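Local structure of glutamate--tRNA ligase (Methanothermobacter thermautotrophicus, 3AII) at residues A[96-101]-A[128-133]; A[189-194]-A[234-239]; A[438-443]-A[491-496]. The protein attaches glutamate to tRNA(Glu) after activating the amino acid with ATP and, as a non-discriminating enzyme, probably also charges tRNA(Gln). All blocks are in the same frame, centred on the assembly; numbering follows the deposited sequence.

Contact 1 (A[96-101]-A[128-133]); sequences EVVLRF and DGRLIL. With CA (calcium ion), chain E.
Strand 98-101, helix 111-126 and strand 130-135 form a beta-alpha-beta crossover, and here its two strands lie next to each other in parallel. Arg130 N donates to Val97 O at 3.0 Å and Leu99 N to Arg130 O, the latter almost straight at 173°. Further along, Ile132 N reaches Leu99 O, and the run ends with Phe101 N on Ile132 O at 2.8 Å, nearly along the C=O axis.

On one face of the sheet, Val98 CG1, anti to the backbone N, meets Ile132 CD1 at 3.7 Å. The same valine lies alongside Arg130, whose chain runs straight through chi2 and then bends at chi3 (-54°); this brings the guanidinium back so that one of its faces sits against Val98 CG1. Arg100 shares this face but turns its head away to a salt bridge with Asp282. The other face is oilier. Leu131 CD1 tucks under the backbone of Leu99, 3.6 Å from Leu99 O, and Leu133 CD1 lies obliquely against the Phe101 ring, 3.8 Å from its CD2. Helices 111-126 and 147-158 cover this side, touching Leu99 and Leu131, and Phe101 and Leu133, respectively.

At the entry to the second strand, Asp128, with positive phi, ends the helix in a Schellman motif. Gly129 CA then passes 3.2 Å from Val97 O, so close that a beta carbon would collide with that oxygen. Gly129 O binds the calcium ion at 2.4 Å, and Asp128 OD2 accepts from two of the four waters on the metal, one of them weakly; one more ligand comes from elsewhere in the structure. With the HIGH region following the first strand, this pairing is typical of the Rossmann-fold catalytic domain of class I aminoacyl-tRNA synthetases.

Contact 2 (A[189-194]-A[234-239]); sequences YVCTCR and VVRVKT. With ZN (zinc ion), chain D.
Backbone bonds set the frame: Tyr189 and Arg236 exchange two N-H...O bonds as one hydrogen-bonded antiparallel pair, Arg236 N to Tyr189 O being 2.9 Å. Cys191 and Val234 make the next such pair, with Cys191 N 2.8 Å from Val234 O. Between them Val190 and Val235 form a non-hydrogen-bonded pair and put their methyls on the face covered by Trp222. Strand 188-191 is the edge of a four-stranded antiparallel sheet.

The packing on the other face centres on the Tyr189 ring, whose CG takes the crowded position between backbone N and carbonyl carbon (chi1 59°). Arg236 CB lies over one ring face in a CH-pi contact, 4.1 Å from the centroid, while Lys238 CG comes in at the ring edge, 3.5 Å from Tyr189 CD1. Asp250 anchors both polar tips, accepting from Tyr189 OH on its carboxylate and from Arg236 NH1 on its backbone oxygen.

Cys191 SG and Cys193 SG each bind zinc at 2.4 Å, and Cys208 and Cys210 complete a four-cysteine site that ties the end of the edge strand to the segment between helices 195-203 and 215-224. Cys193 N also donates to Cys191 SG, and Cys191 CB sits at the edge of the Arg236 guanidinium, in its plane.

Contact 3 (A[438-443]-A[491-496]); sequences RVLELR and IHWVPA
The tight part of this contact is an indole and a proline held against one strand. Trp493 has its CG in the crowded position between the backbone N and the carbonyl carbon (chi1 62°), which swings the six-membered ring toward strand 437-442. Its far corner, CH2, does most of the touching: Leu440 CB is 3.8 Å from Trp493 CH2, and Leu442 CB is 4.0 Å from the same carbon, approaching obliquely. Leu440 and Trp493 meet tip to tip. The leucine chain, with CG anti to its carbonyl carbon, carries CD1 over one face of the indole, toward its rim, 4.0 Å from Trp493 CZ2. On the five-membered ring, Trp493 NE1 donates to Ile461 O, which helps hold the indole's rotation, and the Phe405 ring meets the indole at about 45°. Pro495 packs just as closely beside the tryptophan, its CB 3.5 Å from Glu441 O and its CG 4.1 Å from Leu440 CB.

In the fold, 437-442 pairs with 422-427 as a two-stranded antiparallel sheet, while 489-495 belongs to a separate six-stranded sheet, so the contact lays one sheet against another within the beta-barrel anticodon-binding region, as in glutaminyl-tRNA synthetases. No hydrogen bond joins the two segments. An alanine in place of Trp493 would remove the surface on which Leu440 and Leu442 rest, along with the bond to Ile461 O, and would probably loosen the seating of the two-stranded sheet.

The loose side lies at Glu441, between the two buried leucines in sequence. Its side chain starts off away from 491-496 and is exposed, and it is the backbone O of this residue that meets the proline.

Contacts 1 and 2 both belong to the catalytic region, their centres about 33 Å apart, whereas contact 3 lies in the anticodon-binding region on the other side of the chain's centre, about 76 Å from contact 2, centre to centre. No two of the three touch or share a strand. Contacts 1 and 3 are buried; contact 2 is partly buried. Chemistry follows place: contact 1 joins neighbouring parallel strands through backbone bonds and has a largely hydrated calcium at its outer end, contact 2 pairs antiparallel strands beside a zinc bound by thiolates, and contact 3, made between different sheets, has no hydrogen bond between its segments and relies mainly on apolar packing.

Contact 1 (A[96-101]-A[128-133])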
loop_
_atom_site.group_PDB
_atom_site.type_symbol
_atom_site.label_atom_id
_atom_site.label_comp_id
_atom_site.label_asym_id
_atom_site.label_seq_id
_atom_site.Cartn_x
_atom_site.Cartn_y
_atom_site.Cartn_z
ATOM N N GLU A 96 24.154 18.197 6.285
ATOM C CA GLU A 96 22.952 17.790 5.575
ATOM C C GLU A 96 22.437 16.412 6.003
ATOM O O GLU A 96 23.222 15.499 6.270
ATOM C CB GLU A 96 23.198 17.849 4.063
ATOM C CG GLU A 96 24.663 17.717 3.655
ATOM C CD GLU A 96 25.194 18.937 2.899
ATOM O OE1 GLU A 96 26.287 18.833 2.294
ATOM O OE2 GLU A 96 24.524 19.995 2.904
ATOM N N VAL A 97 21.115 16.284 6.086
ATOM C CA VAL A 97 20.459 15.014 6.380
ATOM C C VAL A 97 20.129 14.314 5.058
ATOM O O VAL A 97 19.598 14.947 4.147
ATOM C CB VAL A 97 19.162 15.243 7.193
ATOM C CG1 VAL A 97 18.301 13.991 7.234
ATOM C CG2 VAL A 97 19.499 15.733 8.608
ATOM N N VAL A 98 20.452 13.022 4.964
ATOM C CA VAL A 98 20.157 12.226 3.760
ATOM C C VAL A 98 19.494 10.919 4.170
ATOM O O VAL A 98 20.075 10.139 4.939
ATOM C CB VAL A 98 21.444 11.913 2.979
ATOM C CG1 VAL A 98 21.115 11.134 1.681
ATOM C CG2 VAL A 98 22.208 13.190 2.677
ATOM N N LEU A 99 18.285 10.693 3.668
ATOM C CA LEU A 99 17.502 9.514 4.001
ATOM C C LEU A 99 17.228 8.739 2.726
ATOM O O LEU A 99 17.446 9.252 1.628
ATOM C CB LEU A 99 16.194 9.943 4.656
ATOM C CG LEU A 99 16.390 10.804 5.911
ATOM C CD1 LEU A 99 15.620 12.115 5.781
ATOM C CD2 LEU A 99 15.961 10.038 7.146
ATOM N N ARG A 100 16.776 7.501 2.851
ATOM C CA ARG A 100 16.412 6.755 1.652
ATOM C C ARG A 100 15.136 5.959 1.871
ATOM O O ARG A 100 14.740 5.670 3.017
ATOM C CB ARG A 100 17.563 5.840 1.192
ATOM C CG ARG A 100 17.610 4.451 1.866
ATOM C CD ARG A 100 17.880 4.488 3.350
ATOM N NE ARG A 100 18.722 3.349 3.751
ATOM C CZ ARG A 100 18.261 2.211 4.263
ATOM N NH1 ARG A 100 16.956 2.023 4.461
ATOM N NH2 ARG A 100 19.118 1.245 4.580
ATOM N N PHE A 101 14.461 5.649 0.765
ATOM C CA PHE A 101 13.319 4.740 0.773
ATOM C C PHE A 101 13.752 3.647 -0.184
ATOM O O PHE A 101 14.103 3.944 -1.325
ATOM C CB PHE A 101 12.046 5.421 0.250
ATOM C CG PHE A 101 10.914 4.463 -0.004
ATOM C CD1 PHE A 101 10.446 3.637 1.010
ATOM C CD2 PHE A 101 10.331 4.373 -1.254
ATOM C CE1 PHE A 101 9.408 2.735 0.775
ATOM C CE2 PHE A 101 9.303 3.478 -1.509
ATOM C CZ PHE A 101 8.843 2.651 -0.495
ATOM N N ASP A 128 15.175 19.780 5.807
ATOM C CA ASP A 128 15.618 20.400 4.565
ATOM C C ASP A 128 16.714 19.540 3.931
ATOM O O ASP A 128 17.689 20.055 3.382
ATOM C CB ASP A 128 16.148 21.813 4.836
ATOM C CG ASP A 128 16.332 22.628 3.564
ATOM O OD1 ASP A 128 17.176 23.552 3.566
ATOM O OD2 ASP A 128 15.634 22.348 2.563
ATOM N N GLY A 129 16.551 18.223 4.017
ATOM C CA GLY A 129 17.565 17.311 3.504
ATOM C C GLY A 129 17.171 16.669 2.181
ATOM O O GLY A 129 16.296 17.159 1.478
ATOM N N ARG A 130 17.819 15.561 1.841
ATOM C CA ARG A 130 17.516 14.864 0.598
ATOM C C ARG A 130 16.952 13.481 0.857
ATOM O O ARG A 130 17.204 12.888 1.903
ATOM C CB ARG A 130 18.764 14.770 -0.285
ATOM C CG ARG A 130 19.102 16.107 -0.942
ATOM C CD ARG A 130 20.278 15.986 -1.898
ATOM N NE ARG A 130 21.421 15.394 -1.237
ATOM C CZ ARG A 130 21.983 14.247 -1.588
ATOM N NH1 ARG A 130 21.526 13.563 -2.629
ATOM N NH2 ARG A 130 23.018 13.797 -0.906
ATOM N N LEU A 131 16.184 12.979 -0.097
ATOM C CA LEU A 131 15.645 11.629 -0.018
ATOM C C LEU A 131 16.071 10.888 -1.273
ATOM O O LEU A 131 15.877 11.391 -2.385
ATOM C CB LEU A 131 14.120 11.655 0.064
ATOM C CG LEU A 131 13.372 10.311 0.081
ATOM C CD1 LEU A 131 13.837 9.483 1.284
ATOM C CD2 LEU A 131 11.870 10.487 0.107
ATOM N N ILE A 132 16.617 9.688 -1.081
ATOM C CA ILE A 132 17.043 8.838 -2.187
ATOM C C ILE A 132 16.054 7.678 -2.361
ATOM O O ILE A 132 15.666 7.027 -1.393
ATOM C CB ILE A 132 18.449 8.281 -1.934
ATOM C CG1 ILE A 132 19.470 9.427 -1.850
ATOM C CG2 ILE A 132 18.838 7.315 -3.054
ATOM C CD1 ILE A 132 20.860 8.985 -1.345
ATOM N N LEU A 133 15.602 7.459 -3.593
ATOM C CA LEU A 133 14.833 6.253 -3.910
ATOM C C LEU A 133 15.846 5.228 -4.389
ATOM O O LEU A 133 16.536 5.468 -5.363
ATOM C CB LEU A 133 13.797 6.522 -5.011
ATOM C CG LEU A 133 13.131 5.254 -5.563
ATOM C CD1 LEU A 133 12.324 4.530 -4.466
ATOM C CD2 LEU A 133 12.206 5.589 -6.736
HETATM CA CA CA E . 14.705 18.516 0.220
HETATM O O HOH W 1 19.841 18.843 5.635
HETATM O O HOH W 2 13.880 19.340 2.330
HETATM O O HOH W 3 15.981 20.613 0.447
HETATM O O HOH W 4 13.194 19.336 -1.181
HETATM O O HOH W 5 16.448 18.471 -1.671
#

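Contact 2 (A[189-194]-A[234-239])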
loop_
_atom_site.group_PDB
_atom_site.type_symbol
_atom_site.label_atom_id
_atom_site.label_comp_id
_atom_site.label_asym_id
_atom_site.label_seq_id
_atom_site.Cartn_x
_atom_site.Cartn_y
_atom_site.Cartn_z
ATOM N N TYR A 189 36.059 -13.423 3.309
ATOM C CA TYR A 189 36.747 -14.554 2.710
ATOM C C TYR A 189 35.802 -15.344 1.833
ATOM O O TYR A 189 34.580 -15.237 1.984
ATOM C CB TYR A 189 37.369 -15.450 3.792
ATOM C CG TYR A 189 36.421 -16.044 4.814
ATOM C CD1 TYR A 189 35.943 -15.290 5.883
ATOM C CD2 TYR A 189 36.024 -17.372 4.727
ATOM C CE1 TYR A 189 35.102 -15.843 6.818
ATOM C CE2 TYR A 189 35.191 -17.932 5.666
ATOM C CZ TYR A 189 34.732 -17.178 6.705
ATOM O OH TYR A 189 33.886 -17.752 7.632
ATOM N N VAL A 190 36.362 -16.113 0.896
ATOM C CA VAL A 190 35.531 -16.987 0.071
ATOM C C VAL A 190 35.482 -18.383 0.661
ATOM O O VAL A 190 36.506 -19.068 0.751
ATOM C CB VAL A 190 36.017 -17.064 -1.365
ATOM C CG1 VAL A 190 35.077 -17.970 -2.173
ATOM C CG2 VAL A 190 36.081 -15.659 -1.975
ATOM N N CYS A 191 34.285 -18.793 1.057
ATOM C CA CYS A 191 34.097 -20.076 1.717
ATOM C C CYS A 191 33.530 -21.091 0.745
ATOM O O CYS A 191 32.460 -20.892 0.162
ATOM C CB CYS A 191 33.161 -19.934 2.905
ATOM S SG CYS A 191 32.937 -21.479 3.811
ATOM N N THR A 192 34.262 -22.193 0.597
ATOM C CA THR A 192 33.881 -23.279 -0.293
ATOM C C THR A 192 33.378 -24.492 0.489
ATOM O O THR A 192 33.173 -25.557 -0.088
ATOM C CB THR A 192 35.084 -23.723 -1.150
ATOM O OG1 THR A 192 36.216 -23.942 -0.299
ATOM C CG2 THR A 192 35.438 -22.651 -2.179
ATOM N N CYS A 193 33.194 -24.331 1.798
ATOM C CA CYS A 193 32.694 -25.409 2.656
ATOM C C CYS A 193 31.278 -25.800 2.284
ATOM O O CYS A 193 30.512 -24.978 1.799
ATOM C CB CYS A 193 32.698 -24.987 4.129
ATOM S SG CYS A 193 34.338 -24.748 4.858
ATOM N N ARG A 194 30.928 -27.057 2.529
ATOM C CA ARG A 194 29.537 -27.469 2.438
ATOM C C ARG A 194 28.794 -26.736 3.546
ATOM O O ARG A 194 29.229 -26.750 4.697
ATOM C CB ARG A 194 29.412 -28.982 2.623
ATOM C CG ARG A 194 30.313 -29.792 1.701
ATOM C CD ARG A 194 29.957 -29.583 0.234
ATOM N NE ARG A 194 31.106 -29.815 -0.641
ATOM C CZ ARG A 194 31.034 -29.947 -1.964
ATOM N NH1 ARG A 194 29.859 -29.884 -2.578
ATOM N NH2 ARG A 194 32.137 -30.151 -2.675
ATOM N N VAL A 234 30.372 -19.073 -1.331
ATOM C CA VAL A 234 29.852 -17.774 -0.907
ATOM C C VAL A 234 31.003 -16.907 -0.406
ATOM O O VAL A 234 32.076 -17.414 -0.053
ATOM C CB VAL A 234 28.792 -17.921 0.202
ATOM C CG1 VAL A 234 27.532 -18.570 -0.369
ATOM C CG2 VAL A 234 29.352 -18.730 1.370
ATOM N N VAL A 235 30.802 -15.595 -0.415
ATOM C CA VAL A 235 31.663 -14.705 0.350
ATOM C C VAL A 235 31.030 -14.477 1.717
ATOM O O VAL A 235 29.825 -14.198 1.813
ATOM C CB VAL A 235 31.862 -13.339 -0.364
ATOM C CG1 VAL A 235 32.774 -12.424 0.459
ATOM C CG2 VAL A 235 32.462 -13.531 -1.744
ATOM N N ARG A 236 31.837 -14.619 2.766
ATOM C CA ARG A 236 31.393 -14.386 4.140
ATOM C C ARG A 236 32.141 -13.218 4.754
ATOM O O ARG A 236 33.340 -13.075 4.559
ATOM C CB ARG A 236 31.628 -15.641 4.987
ATOM C CG ARG A 236 30.741 -16.799 4.573
ATOM C CD ARG A 236 30.984 -18.030 5.443
ATOM N NE ARG A 236 30.036 -19.089 5.082
ATOM C CZ ARG A 236 28.764 -19.114 5.467
ATOM N NH1 ARG A 236 28.272 -18.156 6.239
ATOM N NH2 ARG A 236 27.976 -20.110 5.087
ATOM N N VAL A 237 31.413 -12.370 5.470
ATOM C CA VAL A 237 32.032 -11.254 6.165
ATOM C C VAL A 237 32.608 -11.797 7.467
ATOM O O VAL A 237 31.933 -12.530 8.175
ATOM C CB VAL A 237 30.994 -10.182 6.478
ATOM C CG1 VAL A 237 31.623 -9.031 7.254
ATOM C CG2 VAL A 237 30.353 -9.678 5.178
ATOM N N LYS A 238 33.845 -11.441 7.793
ATOM C CA LYS A 238 34.397 -11.889 9.065
ATOM C C LYS A 238 33.785 -11.056 10.179
ATOM O O LYS A 238 33.933 -9.838 10.194
ATOM C CB LYS A 238 35.924 -11.760 9.073
ATOM C CG LYS A 238 36.626 -12.659 8.059
ATOM C CD LYS A 238 38.153 -12.595 8.182
ATOM C CE LYS A 238 38.804 -13.463 7.112
ATOM N NZ LYS A 238 40.303 -13.572 7.239
ATOM N N THR A 239 33.074 -11.708 11.096
ATOM C CA THR A 239 32.531 -11.013 12.255
ATOM C C THR A 239 33.118 -11.621 13.522
ATOM O O THR A 239 34.323 -11.566 13.722
ATOM C CB THR A 239 30.997 -11.021 12.271
ATOM O OG1 THR A 239 30.515 -12.362 12.422
ATOM C CG2 THR A 239 30.471 -10.441 10.954
HETATM ZN ZN ZN D . 34.917 -22.460 4.619
#

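Contact 3 (A[438-443]-A[491-496])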
loop_
_atom_site.group_PDB
_atom_site.type_symbol
_atom_site.label_atom_id
_atom_site.label_comp_id
_atom_site.label_asym_id
_atom_site.label_seq_id
_atom_site.Cartn_x
_atom_site.Cartn_y
_atom_site.Cartn_z
ATOM N N ARG A 438 -30.375 18.421 -5.812
ATOM C CA ARG A 438 -31.058 17.450 -6.671
ATOM C C ARG A 438 -32.564 17.666 -6.597
ATOM O O ARG A 438 -33.094 18.072 -5.561
ATOM C CB ARG A 438 -30.745 16.013 -6.236
ATOM C CG ARG A 438 -29.281 15.654 -6.166
ATOM C CD ARG A 438 -28.864 15.290 -4.743
ATOM N NE ARG A 438 -29.464 14.015 -4.328
ATOM C CZ ARG A 438 -29.377 13.531 -3.096
ATOM N NH1 ARG A 438 -29.907 12.349 -2.810
ATOM N NH2 ARG A 438 -28.766 14.234 -2.151
ATOM N N VAL A 439 -33.256 17.402 -7.703
ATOM C CA VAL A 439 -34.705 17.476 -7.754
ATOM C C VAL A 439 -35.194 16.115 -8.144
ATOM O O VAL A 439 -34.853 15.599 -9.212
ATOM C CB VAL A 439 -35.194 18.517 -8.772
ATOM C CG1 VAL A 439 -36.715 18.613 -8.757
ATOM C CG2 VAL A 439 -34.558 19.868 -8.443
ATOM N N LEU A 440 -35.967 15.521 -7.253
ATOM C CA LEU A 440 -36.499 14.181 -7.461
ATOM C C LEU A 440 -38.000 14.280 -7.603
ATOM O O LEU A 440 -38.672 14.853 -6.746
ATOM C CB LEU A 440 -36.176 13.297 -6.266
ATOM C CG LEU A 440 -34.686 13.101 -5.983
ATOM C CD1 LEU A 440 -34.461 12.113 -4.862
ATOM C CD2 LEU A 440 -34.001 12.616 -7.232
ATOM N N GLU A 441 -38.521 13.721 -8.686
ATOM C CA GLU A 441 -39.938 13.810 -8.966
ATOM C C GLU A 441 -40.637 12.500 -8.589
ATOM O O GLU A 441 -40.514 11.494 -9.289
ATOM C CB GLU A 441 -40.169 14.124 -10.444
ATOM C CG GLU A 441 -39.484 15.391 -10.940
ATOM C CD GLU A 441 -40.254 16.660 -10.624
ATOM O OE1 GLU A 441 -41.299 16.588 -9.919
ATOM O OE2 GLU A 441 -39.811 17.736 -11.099
ATOM N N LEU A 442 -41.363 12.519 -7.480
ATOM C CA LEU A 442 -42.133 11.356 -7.064
ATOM C C LEU A 442 -43.501 11.413 -7.747
ATOM O O LEU A 442 -44.278 12.344 -7.514
ATOM C CB LEU A 442 -42.290 11.372 -5.541
ATOM C CG LEU A 442 -43.304 10.363 -5.004
ATOM C CD1 LEU A 442 -42.798 8.957 -5.260
ATOM C CD2 LEU A 442 -43.574 10.597 -3.519
ATOM N N ARG A 443 -43.788 10.441 -8.610
ATOM C CA ARG A 443 -45.005 10.492 -9.435
ATOM C C ARG A 443 -45.926 9.314 -9.177
ATOM O O ARG A 443 -47.154 9.453 -9.224
ATOM C CB ARG A 443 -44.664 10.523 -10.930
ATOM C CG ARG A 443 -44.157 11.852 -11.446
ATOM C CD ARG A 443 -43.851 11.773 -12.936
ATOM N NE ARG A 443 -45.049 11.529 -13.737
ATOM C CZ ARG A 443 -45.043 11.356 -15.056
ATOM N NH1 ARG A 443 -43.899 11.399 -15.728
ATOM N NH2 ARG A 443 -46.182 11.142 -15.705
ATOM N N ILE A 491 -35.731 6.173 4.840
ATOM C CA ILE A 491 -35.225 5.281 3.812
ATOM C C ILE A 491 -34.912 6.084 2.556
ATOM O O ILE A 491 -35.659 6.998 2.180
ATOM C CB ILE A 491 -36.203 4.098 3.507
ATOM C CG1 ILE A 491 -35.486 3.000 2.704
ATOM C CG2 ILE A 491 -37.440 4.579 2.777
ATOM C CD1 ILE A 491 -36.267 1.686 2.625
ATOM N N HIS A 492 -33.797 5.755 1.908
ATOM C CA HIS A 492 -33.499 6.397 0.630
ATOM C C HIS A 492 -34.300 5.696 -0.456
ATOM O O HIS A 492 -34.863 4.616 -0.227
ATOM C CB HIS A 492 -31.989 6.447 0.330
ATOM C CG HIS A 492 -31.310 5.111 0.325
ATOM N ND1 HIS A 492 -31.129 4.363 1.466
ATOM C CD2 HIS A 492 -30.716 4.417 -0.679
ATOM C CE1 HIS A 492 -30.476 3.251 1.165
ATOM N NE2 HIS A 492 -30.215 3.261 -0.131
ATOM N N TRP A 493 -34.381 6.322 -1.620
ATOM C CA TRP A 493 -35.339 5.911 -2.644
ATOM C C TRP A 493 -34.985 6.548 -3.983
ATOM O O TRP A 493 -34.282 7.562 -4.037
ATOM C CB TRP A 493 -36.772 6.295 -2.218
ATOM C CG TRP A 493 -36.930 7.782 -2.060
ATOM C CD1 TRP A 493 -36.508 8.553 -1.006
ATOM C CD2 TRP A 493 -37.499 8.678 -3.013
ATOM N NE1 TRP A 493 -36.818 9.884 -1.245
ATOM C CE2 TRP A 493 -37.417 9.980 -2.471
ATOM C CE3 TRP A 493 -38.089 8.508 -4.268
ATOM C CZ2 TRP A 493 -37.891 11.107 -3.160
ATOM C CZ3 TRP A 493 -38.566 9.624 -4.941
ATOM C CH2 TRP A 493 -38.467 10.906 -4.380
ATOM N N VAL A 494 -35.451 5.934 -5.064
ATOM C CA VAL A 494 -35.212 6.438 -6.411
ATOM C C VAL A 494 -36.517 6.447 -7.216
ATOM O O VAL A 494 -37.203 5.428 -7.295
ATOM C CB VAL A 494 -34.182 5.560 -7.147
ATOM C CG1 VAL A 494 -33.900 6.136 -8.532
ATOM C CG2 VAL A 494 -32.873 5.445 -6.331
ATOM N N PRO A 495 -36.874 7.598 -7.813
ATOM C CA PRO A 495 -38.058 7.657 -8.680
ATOM C C PRO A 495 -37.933 6.628 -9.799
ATOM O O PRO A 495 -36.882 6.540 -10.434
ATOM C CB PRO A 495 -37.999 9.073 -9.271
ATOM C CG PRO A 495 -37.174 9.874 -8.319
ATOM C CD PRO A 495 -36.208 8.908 -7.663
ATOM N N ALA A 496 -38.984 5.861 -10.056
ATOM C CA ALA A 496 -38.856 4.756 -11.005
ATOM C C ALA A 496 -38.606 5.228 -12.439
ATOM O O ALA A 496 -37.863 4.586 -13.193
ATOM C CB ALA A 496 -40.079 3.866 -10.948
#